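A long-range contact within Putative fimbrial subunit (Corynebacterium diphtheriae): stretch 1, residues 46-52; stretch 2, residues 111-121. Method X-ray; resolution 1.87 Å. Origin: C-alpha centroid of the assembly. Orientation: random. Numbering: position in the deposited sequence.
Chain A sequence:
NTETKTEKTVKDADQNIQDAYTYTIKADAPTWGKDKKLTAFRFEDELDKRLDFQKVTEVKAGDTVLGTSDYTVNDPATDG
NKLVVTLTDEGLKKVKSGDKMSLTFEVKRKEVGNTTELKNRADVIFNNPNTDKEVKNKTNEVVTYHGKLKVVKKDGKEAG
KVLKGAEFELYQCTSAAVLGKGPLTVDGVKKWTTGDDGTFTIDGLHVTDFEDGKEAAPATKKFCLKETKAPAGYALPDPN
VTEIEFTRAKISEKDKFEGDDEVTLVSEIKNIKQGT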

ATOM      1  N   GLU A  46      11.321   0.935 -11.365  1.00 16.24           N
ATOM      2  CA  GLU A  46      12.066   1.541 -10.254  1.00 17.24           C
ATOM      3  C   GLU A  46      11.134   1.636  -9.091  1.00 19.79           C
ATOM      4  O   GLU A  46      10.245   2.495  -9.045  1.00 19.91           O
ATOM      5  CB  GLU A  46      12.603   2.934 -10.626  1.00 18.69           C
ATOM      6  CG  GLU A  46      13.678   2.913 -11.703  1.00 33.13           C
ATOM      7  CD  GLU A  46      14.169   4.300 -12.063  1.00 64.77           C
ATOM      8  OE1 GLU A  46      14.854   4.925 -11.221  1.00 71.05           O
ATOM      9  OE2 GLU A  46      13.829   4.782 -13.168  1.00 59.25           O
ATOM     10  N   LEU A  47      11.263   0.699  -8.187  1.00 15.56           N
ATOM     11  CA  LEU A  47      10.346   0.681  -7.069  1.00 14.26           C
ATOM     12  C   LEU A  47      10.732   1.688  -6.040  1.00 16.36           C
ATOM     13  O   LEU A  47      11.916   1.823  -5.705  1.00 14.60           O
ATOM     14  CB  LEU A  47      10.314  -0.714  -6.433  1.00 13.19           C
ATOM     15  CG  LEU A  47       9.867  -1.848  -7.358  1.00 17.44           C
ATOM     16  CD1 LEU A  47      10.005  -3.177  -6.643  1.00 18.40           C
ATOM     17  CD2 LEU A  47       8.417  -1.630  -7.843  1.00 17.22           C
ATOM     18  N   ASP A  48       9.726   2.384  -5.513  1.00 14.65           N
ATOM     19  CA  ASP A  48       9.921   3.330  -4.409  1.00 13.70           C
ATOM     20  C   ASP A  48      10.674   2.581  -3.300  1.00 17.91           C
ATOM     21  O   ASP A  48      10.419   1.388  -3.056  1.00 16.87           O
ATOM     22  CB  ASP A  48       8.563   3.875  -3.920  1.00 14.32           C
ATOM     23  CG  ASP A  48       8.685   4.893  -2.806  1.00 15.17           C
ATOM     24  OD1 ASP A  48       8.451   6.087  -3.067  1.00 16.15           O
ATOM     25  OD2 ASP A  48       9.024   4.495  -1.672  1.00 17.52           O
ATOM     26  N   LYS A  49      11.637   3.271  -2.668  1.00 16.59           N
ATOM     27  CA  LYS A  49      12.506   2.694  -1.639  1.00 16.41           C
ATOM     28  C   LYS A  49      11.738   2.151  -0.416  1.00 16.91           C
ATOM     29  O   LYS A  49      12.258   1.293   0.283  1.00 16.45           O
ATOM     30  CB  LYS A  49      13.574   3.706  -1.200  1.00 20.68           C
ATOM     31  CG  LYS A  49      14.601   4.065  -2.306  1.00 45.86           C
ATOM     32  CD  LYS A  49      15.489   2.907  -2.820  1.00 57.34           C
ATOM     33  CE  LYS A  49      16.780   2.740  -2.052  1.00 68.57           C
ATOM     34  NZ  LYS A  49      17.589   1.605  -2.573  1.00 75.04           N
ATOM     35  N   ARG A  50      10.484   2.572  -0.212  1.00 12.60           N
ATOM     36  CA  ARG A  50       9.654   2.077   0.887  1.00 12.79           C
ATOM     37  C   ARG A  50       9.029   0.718   0.533  1.00 16.41           C
ATOM     38  O   ARG A  50       8.378   0.104   1.367  1.00 15.05           O
ATOM     39  CB  ARG A  50       8.558   3.116   1.227  1.00 11.43           C
ATOM     40  CG  ARG A  50       9.174   4.398   1.814  1.00 14.56           C
ATOM     41  CD  ARG A  50       8.141   5.515   1.864  1.00 16.51           C
ATOM     42  NE  ARG A  50       7.824   5.986   0.506  1.00 17.57           N
ATOM     43  CZ  ARG A  50       6.995   6.984   0.235  1.00 15.09           C
ATOM     44  NH1 ARG A  50       6.359   7.607   1.214  1.00 11.29           N
ATOM     45  NH2 ARG A  50       6.749   7.329  -1.026  1.00 12.84           N
ATOM     46  N   LEU A  51       9.216   0.242  -0.706  1.00 13.29           N
ATOM     47  CA  LEU A  51       8.638  -1.057  -1.065  1.00 12.08           C
ATOM     48  C   LEU A  51       9.641  -2.144  -0.959  1.00 15.75           C
ATOM     49  O   LEU A  51      10.798  -1.927  -1.282  1.00 15.09           O
ATOM     50  CB  LEU A  51       8.111  -1.044  -2.495  1.00 11.74           C
ATOM     51  CG  LEU A  51       6.959  -0.070  -2.810  1.00 14.11           C
ATOM     52  CD1 LEU A  51       6.639  -0.104  -4.300  1.00 13.12           C
ATOM     53  CD2 LEU A  51       5.721  -0.371  -1.925  1.00 11.81           C
ATOM     54  N   ASP A  52       9.180  -3.339  -0.528  1.00 13.85           N
ATOM     55  CA  ASP A  52       9.933  -4.587  -0.545  1.00 13.79           C
ATOM     56  C   ASP A  52       9.302  -5.445  -1.587  1.00 16.76           C
ATOM     57  O   ASP A  52       8.147  -5.886  -1.398  1.00 14.82           O
ATOM     58  CB  ASP A  52       9.875  -5.325   0.808  1.00 16.48           C
ATOM     59  CG  ASP A  52      10.746  -4.748   1.897  1.00 34.02           C
ATOM     60  OD1 ASP A  52      11.822  -4.188   1.569  1.00 33.52           O
ATOM     61  OD2 ASP A  52      10.398  -4.926   3.082  1.00 43.01           O
TER
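Stretch 2, residues 111-121: EVGNTTELKNR

Stretch 2 runs beside stretch 1 in the opposite direction: E46 faces R121, L47 faces N120, D48 faces L118 and R50 faces E111, with CA atoms 6.2 to 7.2 Å apart. That spacing is too wide for direct backbone pairing, and no backbone hydrogen bond crosses the gap. Stretch 2 begins as an irregular loop, E111 to T116, and straightens into a strand that includes E117 to N120; stretch 1 is bent by a type I turn from D48 to L51. The contact has two halves: water joins the extended ends, and one arginine gathers the loop.

At E46 the backbone is joined to R121 by two waters. Water 2 accepts from E46 N at 2.9 Å and donates to R121 O at 2.6 Å; water 1 accepts from R121 N at 2.9 Å and lies 2.6 Å from E46 O. The two waters fill the gap between the two backbones and connect E46 with R121 through the N and O of each. L47 points its CA-to-CB bond away from stretch 2, yet its m,t rotamer brings CD2 to 3.8 Å from OD1 of N120, a side chain that is covalently bonded to a group elsewhere in the structure.

D48 keeps the water-mediated pattern going and starts the turn. Its N donates to water 3 at 2.9 Å, and that water donates to K119 O and to N120 OD1, each at 2.8 Å. Water 4 links D48 OD1 to K119 N, at 2.8 Å from each. The carboxylate carbon CG lies 3.6 Å from L118 CG, so the leucine packs beside an acid whose oxygens are already engaged. D48 OD2 accepts from R50 N at 2.8 Å, and D48 O accepts from L51 N at 2.9 Å, which closes the turn. K49, at the turn's second position, makes no contact with stretch 2.

R50 is the centre of the contact and has the largest covered area, 150 Å². D48 also binds the guanidinium within stretch 1: NE meets D48 OD2 at 2.9 Å in a salt bridge, and NH2 donates to D48 OD1, also at 2.9 Å. The remaining guanidinium hydrogens meet stretch 2. NH1 donates to V112 O at 2.8 Å and to T115 OG1 at 3.2 Å, with a weak bond to T115 O at 2.9 Å, while NH2 donates to E117 O at 2.9 Å. These carbonyls lie at the guanidinium edge, near its plane, and L118 CD1 covers one face. Lower on the side chain, R50 CG lies 4.1 Å from E111 CG, and R50 CD lies 3.9 Å from G113 CA. An ideal CB on G113 would fall 2.5 Å from R50 CD, a clash, and the backbone angles there independently call for glycine.

L51 ends the contact with apolar packing, its CD2 3.7 Å from L118 CD1. D52 continues the strand beyond reach of stretch 2.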

ATOM      1  N   GLU A 111       6.692   1.084   5.271  1.00 14.17           N
ATOM      2  CA  GLU A 111       6.362   2.210   6.134  1.00 13.33           C
ATOM      3  C   GLU A 111       5.706   3.310   5.361  1.00 15.35           C
ATOM      4  O   GLU A 111       5.800   3.341   4.135  1.00 14.98           O
ATOM      5  CB  GLU A 111       7.675   2.783   6.748  1.00 14.59           C
ATOM      6  CG  GLU A 111       8.654   3.316   5.716  1.00 17.60           C
ATOM      7  CD  GLU A 111       9.888   3.994   6.277  1.00 43.72           C
ATOM      8  OE1 GLU A 111       9.827   4.537   7.407  1.00 33.06           O
ATOM      9  OE2 GLU A 111      10.906   4.029   5.549  1.00 48.34           O
ATOM     10  N   VAL A 112       5.081   4.242   6.075  1.00 11.10           N
ATOM     11  CA  VAL A 112       4.508   5.418   5.437  1.00 11.80           C
ATOM     12  C   VAL A 112       5.656   6.280   4.886  1.00 14.56           C
ATOM     13  O   VAL A 112       5.619   6.702   3.739  1.00 15.48           O
ATOM     14  CB  VAL A 112       3.618   6.179   6.455  1.00 13.54           C
ATOM     15  CG1 VAL A 112       3.258   7.588   5.959  1.00 13.85           C
ATOM     16  CG2 VAL A 112       2.367   5.371   6.777  1.00 12.46           C
ATOM     17  N   GLY A 113       6.672   6.519   5.696  1.00 14.71           N
ATOM     18  CA  GLY A 113       7.766   7.379   5.242  1.00 14.49           C
ATOM     19  C   GLY A 113       7.396   8.855   5.280  1.00 18.92           C
ATOM     20  O   GLY A 113       6.545   9.276   6.072  1.00 17.38           O
ATOM     21  N   ASN A 114       8.014   9.649   4.403  1.00 16.93           N
ATOM     22  CA  ASN A 114       7.872  11.114   4.468  1.00 17.24           C
ATOM     23  C   ASN A 114       6.754  11.721   3.628  1.00 18.67           C
ATOM     24  O   ASN A 114       6.512  12.924   3.731  1.00 16.86           O
ATOM     25  CB  ASN A 114       9.217  11.772   4.162  1.00 19.11           C
ATOM     26  CG  ASN A 114      10.240  11.562   5.274  1.00 50.46           C
ATOM     27  OD1 ASN A 114       9.912  11.316   6.444  1.00 43.97           O
ATOM     28  ND2 ASN A 114      11.511  11.676   4.937  1.00 52.64           N
ATOM     29  N   THR A 115       6.005  10.894   2.866  1.00 14.95           N
ATOM     30  CA  THR A 115       4.828  11.361   2.129  1.00 14.69           C
ATOM     31  C   THR A 115       3.778  10.274   2.260  1.00 16.97           C
ATOM     32  O   THR A 115       4.128   9.085   2.275  1.00 15.06           O
ATOM     33  CB  THR A 115       5.134  11.662   0.624  1.00 21.62           C
ATOM     34  OG1 THR A 115       5.616  10.471  -0.016  1.00 20.41           O
ATOM     35  CG2 THR A 115       6.112  12.848   0.416  1.00 22.03           C
ATOM     36  N   THR A 116       2.510  10.649   2.231  1.00 13.42           N
ATOM     37  CA  THR A 116       1.472   9.613   2.212  1.00 12.06           C
ATOM     38  C   THR A 116       1.503   8.944   0.851  1.00 15.03           C
ATOM     39  O   THR A 116       1.334   7.732   0.779  1.00 15.49           O
ATOM     40  CB  THR A 116       0.090  10.197   2.510  1.00 15.21           C
ATOM     41  OG1 THR A 116      -0.194  11.213   1.543  1.00 17.23           O
ATOM     42  CG2 THR A 116      -0.010  10.772   3.933  1.00 13.32           C
ATOM     43  N   GLU A 117       1.783   9.724  -0.233  1.00 13.01           N
ATOM     44  CA  GLU A 117       1.808   9.139  -1.576  1.00 13.36           C
ATOM     45  C   GLU A 117       3.019   8.259  -1.824  1.00 16.22           C
ATOM     46  O   GLU A 117       4.106   8.544  -1.350  1.00 14.11           O
ATOM     47  CB  GLU A 117       1.733  10.206  -2.690  1.00 15.52           C
ATOM     48  CG  GLU A 117       2.980  11.058  -2.870  1.00 22.51           C
ATOM     49  CD  GLU A 117       2.970  11.972  -4.079  1.00 33.10           C
ATOM     50  OE1 GLU A 117       1.957  12.002  -4.811  1.00 26.63           O
ATOM     51  OE2 GLU A 117       3.986  12.671  -4.289  1.00 31.14           O
ATOM     52  N   LEU A 118       2.806   7.184  -2.579  1.00 12.53           N
ATOM     53  CA  LEU A 118       3.878   6.312  -3.044  1.00 12.26           C
ATOM     54  C   LEU A 118       3.539   6.048  -4.497  1.00 15.48           C
ATOM     55  O   LEU A 118       2.513   5.431  -4.797  1.00 13.14           O
ATOM     56  CB  LEU A 118       3.990   5.021  -2.191  1.00 12.09           C
ATOM     57  CG  LEU A 118       5.171   4.092  -2.513  1.00 14.40           C
ATOM     58  CD1 LEU A 118       5.535   3.242  -1.286  1.00 12.88           C
ATOM     59  CD2 LEU A 118       4.835   3.178  -3.709  1.00 17.64           C
ATOM     60  N   LYS A 119       4.372   6.567  -5.393  1.00 13.59           N
ATOM     61  CA  LYS A 119       4.139   6.470  -6.826  1.00 14.56           C
ATOM     62  C   LYS A 119       4.838   5.298  -7.455  1.00 17.01           C
ATOM     63  O   LYS A 119       5.880   4.866  -6.985  1.00 14.84           O
ATOM     64  CB  LYS A 119       4.606   7.767  -7.518  1.00 17.55           C
ATOM     65  CG  LYS A 119       3.855   8.998  -6.965  1.00 25.67           C
ATOM     66  CD  LYS A 119       4.271  10.319  -7.627  1.00 25.13           C
ATOM     67  CE  LYS A 119       5.657  10.754  -7.271  1.00 24.84           C
ATOM     68  NZ  LYS A 119       5.855  12.201  -7.567  1.00 22.44           N
ATOM     69  N   ASN A 120       4.283   4.823  -8.571  1.00 14.62           N
ATOM     70  CA  ASN A 120       4.925   3.775  -9.324  1.00 14.49           C
ATOM     71  C   ASN A 120       4.726   4.009 -10.804  1.00 17.75           C
ATOM     72  O   ASN A 120       3.649   4.394 -11.236  1.00 15.97           O
ATOM     73  CB  ASN A 120       4.435   2.358  -8.940  1.00 12.94           C
ATOM     74  CG  ASN A 120       5.264   1.312  -9.655  1.00 14.80           C
ATOM     75  OD1 ASN A 120       6.466   1.203  -9.405  1.00 17.59           O
ATOM     76  N   ARG A 121       5.769   3.741 -11.569  1.00 15.63           N
ATOM     77  CA  ARG A 121       5.780   3.824 -13.030  1.00 16.94           C
ATOM     78  C   ARG A 121       6.694   2.723 -13.564  1.00 19.69           C
ATOM     79  O   ARG A 121       7.656   2.339 -12.900  1.00 19.10           O
ATOM     80  CB  ARG A 121       6.295   5.213 -13.477  1.00 21.12           C
ATOM     81  CG  ARG A 121       5.890   5.573 -14.898  1.00 32.96           C
ATOM     82  CD  ARG A 121       6.653   6.782 -15.417  1.00 42.15           C
ATOM     83  NE  ARG A 121       6.315   8.019 -14.707  1.00 55.31           N
ATOM     84  CZ  ARG A 121       5.354   8.863 -15.078  1.00 71.36           C
ATOM     85  NH1 ARG A 121       4.602   8.601 -16.141  1.00 49.49           N
ATOM     86  NH2 ARG A 121       5.128   9.970 -14.379  1.00 61.75           N
TER
HETATM   87  O   HOH W   1       8.466   3.898 -10.386  1.00 21.87           O
HETATM   88  O   HOH W   2      10.174   2.817 -13.286  1.00 22.15           O
HETATM   89  O   HOH W   3       7.156   2.345  -6.901  1.00 13.97           O
HETATM   90  O   HOH W   4       6.847   7.677  -4.700  1.00 24.90           O